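Local coordinates for inulin fructotransferase (Bacillus sp. snu-7, PDB 2INV), which probably cleaves inulin by intramolecular fructosyl transfer, a lyase reaction that releases a cyclic difructose anhydride, at residues A[186-198]-A[209-221]. Residues are numbered along the deposited sequence; the frame is centred on the assembly and turned at random.
With FRU (beta-D-fructofuranose), chain E.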
ATOM      1  N   ALA A 186       0.203 -21.538   4.865  1.00 11.68           N
ATOM      2  CA  ALA A 186      -0.163 -20.432   5.738  1.00 11.80           C
ATOM      3  C   ALA A 186      -1.599 -20.014   5.483  1.00 11.78           C
ATOM      4  O   ALA A 186      -2.476 -20.178   6.332  1.00 12.52           O
ATOM      5  CB  ALA A 186       0.770 -19.256   5.505  1.00  9.43           C
ATOM      6  N   LEU A 187      -1.835 -19.493   4.286  1.00 11.70           N
ATOM      7  CA  LEU A 187      -3.158 -19.018   3.901  1.00 12.25           C
ATOM      8  C   LEU A 187      -3.660 -19.573   2.567  1.00 12.10           C
ATOM      9  O   LEU A 187      -2.947 -19.551   1.563  1.00 11.50           O
ATOM     10  CB  LEU A 187      -3.136 -17.492   3.821  1.00 12.19           C
ATOM     11  CG  LEU A 187      -4.407 -16.821   3.314  1.00 13.34           C
ATOM     12  CD1 LEU A 187      -5.461 -16.864   4.396  1.00 11.65           C
ATOM     13  CD2 LEU A 187      -4.103 -15.383   2.928  1.00 12.94           C
ATOM     14  N   ILE A 188      -4.898 -20.057   2.567  1.00 11.80           N
ATOM     15  CA  ILE A 188      -5.523 -20.594   1.364  1.00 11.93           C
ATOM     16  C   ILE A 188      -6.902 -19.959   1.199  1.00 11.98           C
ATOM     17  O   ILE A 188      -7.685 -19.918   2.144  1.00 11.15           O
ATOM     18  CB  ILE A 188      -5.704 -22.131   1.450  1.00 11.01           C
ATOM     19  CG1 ILE A 188      -4.343 -22.827   1.472  1.00 12.53           C
ATOM     20  CG2 ILE A 188      -6.532 -22.626   0.266  1.00 11.65           C
ATOM     21  CD1 ILE A 188      -4.421 -24.331   1.641  1.00 13.16           C
ATOM     22  N   VAL A 189      -7.195 -19.447   0.008  1.00 12.38           N
ATOM     23  CA  VAL A 189      -8.493 -18.829  -0.251  1.00 12.07           C
ATOM     24  C   VAL A 189      -9.012 -19.131  -1.656  1.00 12.81           C
ATOM     25  O   VAL A 189      -8.543 -18.576  -2.648  1.00 13.26           O
ATOM     26  CB  VAL A 189      -8.449 -17.299  -0.062  1.00 12.19           C
ATOM     27  CG1 VAL A 189      -9.849 -16.726  -0.214  1.00 11.43           C
ATOM     28  CG2 VAL A 189      -7.892 -16.954   1.312  1.00 12.97           C
ATOM     29  N   ARG A 190     -10.002 -20.013  -1.698  1.00 12.55           N
ATOM     30  CA  ARG A 190     -10.648 -20.470  -2.915  1.00 11.84           C
ATOM     31  C   ARG A 190     -11.851 -19.604  -3.260  1.00 10.99           C
ATOM     32  O   ARG A 190     -12.597 -19.207  -2.381  1.00  9.15           O
ATOM     33  CB  ARG A 190     -11.079 -21.921  -2.695  1.00 13.00           C
ATOM     34  CG  ARG A 190     -11.463 -22.666  -3.942  1.00 13.75           C
ATOM     35  CD  ARG A 190     -11.511 -24.135  -3.674  1.00 16.00           C
ATOM     36  NE  ARG A 190     -11.380 -24.883  -4.917  1.00 17.07           N
ATOM     37  CZ  ARG A 190     -10.270 -25.493  -5.310  1.00 17.52           C
ATOM     38  NH1 ARG A 190      -9.194 -25.445  -4.547  1.00 15.96           N
ATOM     39  NH2 ARG A 190     -10.243 -26.141  -6.466  1.00 18.94           N
ATOM     40  N   GLY A 191     -12.046 -19.328  -4.545  1.00 10.84           N
ATOM     41  CA  GLY A 191     -13.174 -18.511  -4.961  1.00 11.84           C
ATOM     42  C   GLY A 191     -13.253 -17.160  -4.280  1.00 12.89           C
ATOM     43  O   GLY A 191     -14.313 -16.746  -3.813  1.00 13.74           O
ATOM     44  N   ALA A 192     -12.117 -16.475  -4.223  1.00 13.99           N
ATOM     45  CA  ALA A 192     -12.033 -15.159  -3.598  1.00 14.66           C
ATOM     46  C   ALA A 192     -12.529 -14.085  -4.560  1.00 14.54           C
ATOM     47  O   ALA A 192     -12.282 -14.138  -5.763  1.00 15.02           O
ATOM     48  CB  ALA A 192     -10.603 -14.871  -3.182  1.00 14.26           C
ATOM     49  N   ASP A 193     -13.237 -13.113  -4.005  1.00 14.28           N
ATOM     50  CA  ASP A 193     -13.824 -12.018  -4.755  1.00 13.37           C
ATOM     51  C   ASP A 193     -13.673 -10.751  -3.904  1.00 12.65           C
ATOM     52  O   ASP A 193     -14.186 -10.685  -2.789  1.00 12.33           O
ATOM     53  CB  ASP A 193     -15.290 -12.386  -5.028  1.00 15.33           C
ATOM     54  CG  ASP A 193     -16.051 -11.316  -5.784  1.00 17.79           C
ATOM     55  OD1 ASP A 193     -15.419 -10.426  -6.403  1.00 16.01           O
ATOM     56  OD2 ASP A 193     -17.304 -11.373  -5.771  1.00 19.94           O
ATOM     57  N   ALA A 194     -12.939  -9.770  -4.432  1.00 11.61           N
ATOM     58  CA  ALA A 194     -12.680  -8.507  -3.737  1.00 12.04           C
ATOM     59  C   ALA A 194     -11.920  -8.772  -2.446  1.00 12.05           C
ATOM     60  O   ALA A 194     -12.084  -8.055  -1.453  1.00 11.95           O
ATOM     61  CB  ALA A 194     -13.985  -7.787  -3.436  1.00 11.48           C
ATOM     62  N   LEU A 195     -11.098  -9.816  -2.474  1.00 11.26           N
ATOM     63  CA  LEU A 195     -10.301 -10.200  -1.324  1.00 13.03           C
ATOM     64  C   LEU A 195      -9.126  -9.270  -1.142  1.00 13.36           C
ATOM     65  O   LEU A 195      -8.582  -8.716  -2.101  1.00 13.39           O
ATOM     66  CB  LEU A 195      -9.750 -11.621  -1.480  1.00 11.92           C
ATOM     67  CG  LEU A 195      -8.620 -11.982  -0.499  1.00 12.56           C
ATOM     68  CD1 LEU A 195      -9.185 -12.149   0.900  1.00 10.62           C
ATOM     69  CD2 LEU A 195      -7.934 -13.256  -0.952  1.00 10.93           C
ATOM     70  N   ARG A 196      -8.739  -9.098   0.110  1.00 14.67           N
ATOM     71  CA  ARG A 196      -7.603  -8.269   0.393  1.00 14.39           C
ATOM     72  C   ARG A 196      -6.665  -8.940   1.358  1.00 13.65           C
ATOM     73  O   ARG A 196      -7.043  -9.326   2.470  1.00 14.43           O
ATOM     74  CB  ARG A 196      -8.023  -6.933   0.949  1.00 16.47           C
ATOM     75  CG  ARG A 196      -7.956  -5.849  -0.091  1.00 20.43           C
ATOM     76  CD  ARG A 196      -8.466  -4.599   0.508  1.00 23.07           C
ATOM     77  NE  ARG A 196      -9.829  -4.804   0.968  1.00 24.99           N
ATOM     78  CZ  ARG A 196     -10.406  -4.062   1.904  1.00 25.68           C
ATOM     79  NH1 ARG A 196      -9.731  -3.071   2.481  1.00 25.28           N
ATOM     80  NH2 ARG A 196     -11.660  -4.299   2.255  1.00 25.05           N
ATOM     81  N   VAL A 197      -5.438  -9.081   0.888  1.00 12.11           N
ATOM     82  CA  VAL A 197      -4.361  -9.689   1.626  1.00 12.01           C
ATOM     83  C   VAL A 197      -3.289  -8.611   1.569  1.00 12.20           C
ATOM     84  O   VAL A 197      -2.607  -8.460   0.563  1.00 13.58           O
ATOM     85  CB  VAL A 197      -3.916 -10.969   0.897  1.00 11.24           C
ATOM     86  CG1 VAL A 197      -2.718 -11.583   1.577  1.00 12.13           C
ATOM     87  CG2 VAL A 197      -5.069 -11.965   0.849  1.00 10.57           C
ATOM     88  N   ASN A 198      -3.159  -7.847   2.648  1.00 12.36           N
ATOM     89  CA  ASN A 198      -2.198  -6.746   2.694  1.00 13.33           C
ATOM     90  C   ASN A 198      -1.583  -6.527   4.076  1.00 12.24           C
ATOM     91  O   ASN A 198      -2.219  -6.797   5.097  1.00 11.66           O
ATOM     92  CB  ASN A 198      -2.889  -5.446   2.269  1.00 14.37           C
ATOM     93  CG  ASN A 198      -3.849  -4.937   3.323  1.00 15.63           C
ATOM     94  OD1 ASN A 198      -4.852  -5.591   3.629  1.00 15.50           O
ATOM     95  ND2 ASN A 198      -3.543  -3.771   3.896  1.00 17.44           N
ATOM     96  N   VAL A 209       0.650 -17.862   0.222  1.00 10.74           N
ATOM     97  CA  VAL A 209      -0.710 -17.499  -0.161  1.00 11.05           C
ATOM     98  C   VAL A 209      -1.173 -18.261  -1.400  1.00 10.67           C
ATOM     99  O   VAL A 209      -0.575 -18.170  -2.471  1.00 11.12           O
ATOM    100  CB  VAL A 209      -0.853 -15.987  -0.416  1.00 11.12           C
ATOM    101  CG1 VAL A 209      -2.275 -15.675  -0.874  1.00 11.98           C
ATOM    102  CG2 VAL A 209      -0.536 -15.213   0.850  1.00 12.52           C
ATOM    103  N   GLU A 210      -2.265 -19.000  -1.237  1.00 10.52           N
ATOM    104  CA  GLU A 210      -2.833 -19.812  -2.311  1.00 10.87           C
ATOM    105  C   GLU A 210      -4.267 -19.423  -2.680  1.00 11.79           C
ATOM    106  O   GLU A 210      -5.217 -19.744  -1.958  1.00 12.72           O
ATOM    107  CB  GLU A 210      -2.794 -21.292  -1.914  1.00 11.83           C
ATOM    108  CG  GLU A 210      -1.387 -21.856  -1.780  1.00 11.25           C
ATOM    109  CD  GLU A 210      -1.379 -23.256  -1.193  1.00 13.83           C
ATOM    110  OE1 GLU A 210      -1.139 -23.382   0.029  1.00 13.54           O
ATOM    111  OE2 GLU A 210      -1.629 -24.231  -1.943  1.00 13.67           O
ATOM    112  N   LEU A 211      -4.413 -18.734  -3.810  1.00 11.65           N
ATOM    113  CA  LEU A 211      -5.722 -18.309  -4.296  1.00 12.10           C
ATOM    114  C   LEU A 211      -6.147 -19.297  -5.373  1.00 12.64           C
ATOM    115  O   LEU A 211      -5.878 -19.116  -6.565  1.00 12.86           O
ATOM    116  CB  LEU A 211      -5.626 -16.904  -4.866  1.00 11.95           C
ATOM    117  CG  LEU A 211      -4.857 -15.984  -3.921  1.00 12.17           C
ATOM    118  CD1 LEU A 211      -4.676 -14.615  -4.553  1.00 11.61           C
ATOM    119  CD2 LEU A 211      -5.590 -15.886  -2.594  1.00 10.66           C
ATOM    120  N   THR A 212      -6.810 -20.354  -4.923  1.00 13.14           N
ATOM    121  CA  THR A 212      -7.253 -21.437  -5.784  1.00 14.10           C
ATOM    122  C   THR A 212      -8.668 -21.302  -6.332  1.00 14.10           C
ATOM    123  O   THR A 212      -9.383 -20.358  -6.012  1.00 14.44           O
ATOM    124  CB  THR A 212      -7.136 -22.759  -5.018  1.00 14.87           C
ATOM    125  OG1 THR A 212      -7.940 -22.689  -3.832  1.00 17.02           O
ATOM    126  CG2 THR A 212      -5.686 -22.995  -4.611  1.00 15.48           C
ATOM    127  N   GLY A 213      -9.051 -22.266  -7.164  1.00 14.65           N
ATOM    128  CA  GLY A 213     -10.374 -22.275  -7.756  1.00 14.28           C
ATOM    129  C   GLY A 213     -10.520 -21.224  -8.844  1.00 14.68           C
ATOM    130  O   GLY A 213     -10.442 -21.522 -10.046  1.00 14.00           O
ATOM    131  N   ALA A 214     -10.751 -19.984  -8.422  1.00 13.97           N
ATOM    132  CA  ALA A 214     -10.916 -18.874  -9.355  1.00 14.12           C
ATOM    133  C   ALA A 214     -11.028 -17.606  -8.524  1.00 13.98           C
ATOM    134  O   ALA A 214     -11.220 -17.681  -7.301  1.00 14.43           O
ATOM    135  CB  ALA A 214     -12.171 -19.073 -10.186  1.00 13.90           C
ATOM    136  N   GLY A 215     -10.903 -16.450  -9.168  1.00 14.03           N
ATOM    137  CA  GLY A 215     -10.993 -15.215  -8.418  1.00 14.47           C
ATOM    138  C   GLY A 215     -11.336 -13.978  -9.220  1.00 14.21           C
ATOM    139  O   GLY A 215     -11.241 -13.952 -10.446  1.00 14.39           O
ATOM    140  N   GLN A 216     -11.732 -12.939  -8.495  1.00 13.46           N
ATOM    141  CA  GLN A 216     -12.087 -11.655  -9.083  1.00 13.74           C
ATOM    142  C   GLN A 216     -11.614 -10.481  -8.234  1.00 12.88           C
ATOM    143  O   GLN A 216     -11.652 -10.534  -7.006  1.00 12.45           O
ATOM    144  CB  GLN A 216     -13.598 -11.543  -9.270  1.00 15.22           C
ATOM    145  CG  GLN A 216     -14.217 -12.642 -10.111  1.00 18.83           C
ATOM    146  CD  GLN A 216     -14.010 -12.414 -11.586  1.00 21.91           C
ATOM    147  OE1 GLN A 216     -14.056 -13.353 -12.388  1.00 23.77           O
ATOM    148  NE2 GLN A 216     -13.766 -11.162 -11.957  1.00 22.97           N
ATOM    149  N   ALA A 217     -11.192  -9.422  -8.924  1.00 13.45           N
ATOM    150  CA  ALA A 217     -10.701  -8.185  -8.325  1.00 13.72           C
ATOM    151  C   ALA A 217     -10.158  -8.334  -6.912  1.00 14.13           C
ATOM    152  O   ALA A 217     -10.685  -7.759  -5.960  1.00 14.90           O
ATOM    153  CB  ALA A 217     -11.793  -7.139  -8.347  1.00 15.58           C
ATOM    154  N   THR A 218      -9.076  -9.090  -6.796  1.00 12.74           N
ATOM    155  CA  THR A 218      -8.431  -9.327  -5.522  1.00 12.16           C
ATOM    156  C   THR A 218      -7.172  -8.474  -5.461  1.00 12.55           C
ATOM    157  O   THR A 218      -6.593  -8.139  -6.492  1.00 10.29           O
ATOM    158  CB  THR A 218      -8.074 -10.818  -5.381  1.00 12.74           C
ATOM    159  OG1 THR A 218      -9.282 -11.592  -5.339  1.00 13.49           O
ATOM    160  CG2 THR A 218      -7.275 -11.060  -4.114  1.00 12.51           C
ATOM    161  N   ILE A 219      -6.762  -8.113  -4.251  1.00 10.68           N
ATOM    162  CA  ILE A 219      -5.566  -7.306  -4.060  1.00 12.15           C
ATOM    163  C   ILE A 219      -4.636  -7.970  -3.069  1.00 11.67           C
ATOM    164  O   ILE A 219      -5.054  -8.368  -1.980  1.00 11.95           O
ATOM    165  CB  ILE A 219      -5.889  -5.896  -3.511  1.00 12.22           C
ATOM    166  CG1 ILE A 219      -6.712  -5.095  -4.525  1.00 13.20           C
ATOM    167  CG2 ILE A 219      -4.594  -5.170  -3.185  1.00 12.77           C
ATOM    168  CD1 ILE A 219      -7.154  -3.749  -4.005  1.00 14.16           C
ATOM    169  N   VAL A 220      -3.375  -8.090  -3.461  1.00 11.22           N
ATOM    170  CA  VAL A 220      -2.356  -8.679  -2.612  1.00 11.52           C
ATOM    171  C   VAL A 220      -1.195  -7.697  -2.661  1.00 11.61           C
ATOM    172  O   VAL A 220      -0.427  -7.681  -3.623  1.00 10.75           O
ATOM    173  CB  VAL A 220      -1.900 -10.059  -3.142  1.00 12.50           C
ATOM    174  CG1 VAL A 220      -0.854 -10.658  -2.211  1.00 13.53           C
ATOM    175  CG2 VAL A 220      -3.089 -11.002  -3.256  1.00 12.27           C
ATOM    176  N   SER A 221      -1.089  -6.867  -1.628  1.00 11.83           N
ATOM    177  CA  SER A 221      -0.041  -5.859  -1.574  1.00 13.04           C
ATOM    178  C   SER A 221       0.536  -5.631  -0.182  1.00 12.73           C
ATOM    179  O   SER A 221      -0.042  -6.060   0.819  1.00 12.40           O
ATOM    180  CB  SER A 221      -0.578  -4.534  -2.114  1.00 14.88           C
ATOM    181  OG  SER A 221      -1.533  -3.990  -1.241  1.00 19.62           O
TER
HETATM  182  C1  FRU E   1     -21.109  -8.198  -9.255  1.00 29.41           C
HETATM  183  C2  FRU E   1     -19.890  -9.127  -9.668  1.00 30.34           C
HETATM  184  C3  FRU E   1     -18.845  -9.340  -8.536  1.00 30.67           C
HETATM  185  C4  FRU E   1     -17.479  -9.434  -9.254  1.00 30.08           C
HETATM  186  C5  FRU E   1     -17.719  -8.594 -10.475  1.00 29.87           C
HETATM  187  C6  FRU E   1     -17.521  -9.293 -11.731  1.00 28.67           C
HETATM  188  O1  FRU E   1     -20.688  -7.315  -8.698  1.00 28.15           O
HETATM  189  O2  FRU E   1     -20.456 -10.264 -10.286  1.00 29.68           O
HETATM  190  O3  FRU E   1     -18.855 -10.112  -7.361  1.00 32.87           O
HETATM  191  O4  FRU E   1     -16.399  -9.026  -8.434  1.00 29.49           O
HETATM  192  O5  FRU E   1     -19.155  -8.285 -10.537  1.00 30.07           O
HETATM  193  O6  FRU E   1     -17.203  -9.018 -12.896  1.00 28.33           O
HETATM  194  O   HOH W   1      -0.569 -21.393   1.771  1.00 15.20           O
HETATM  195  O   HOH W   2      -9.125 -17.596  -5.067  1.00 11.79           O
HETATM  196  O   HOH W   3      -8.262 -24.668  -2.098  1.00 13.03           O
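Leu195 and Thr218 meet in the interior of a right-handed parallel beta-helix, where 186-198 and 209-221 are equivalent parts of successive coils. The axes bear out the stacking of adjacent coils: strands 187-189 and 209-211 run 4.8 Å apart at 9°, and 196-198 with 219-221 are equally close and nearly parallel. Backbone bonds join the coils in both strand pairs, Ile219 N to Leu195 O among them, and Ala194 N to Gln216 O holds the bend between them.

The Leu195 side chain can be followed from CB into the core. Its CB lies 3.7 Å from Thr218 CG2, and CG still touches that methyl. Placing CG anti to the backbone N (chi1 165°) turns CD2 so that it touches both Thr218 CG2 and, roughly at right angles to that contact, Leu211 CD2 (3.9 Å from Leu195 CD2). On Thr218 the other branch, OG1, donates to Gln216 O (3.1 Å) from above the carbonyl plane, while Ala194 N arrives from the opposite face. A valine in place of Thr218 would probably leave Gln216 O with Ala194 N alone of this pair of donors, one face of its carbonyl losing its hydroxyl.

On the outer side, Asp193 belongs to a glycan pocket with Arg134, its salt-bridge partner, and Gln216. Its carboxylate grips fructose with both oxygens: FRU O4 donates to Asp193 OD1 at 2.7 Å, and FRU O3 to Asp193 OD2 at 2.6 Å.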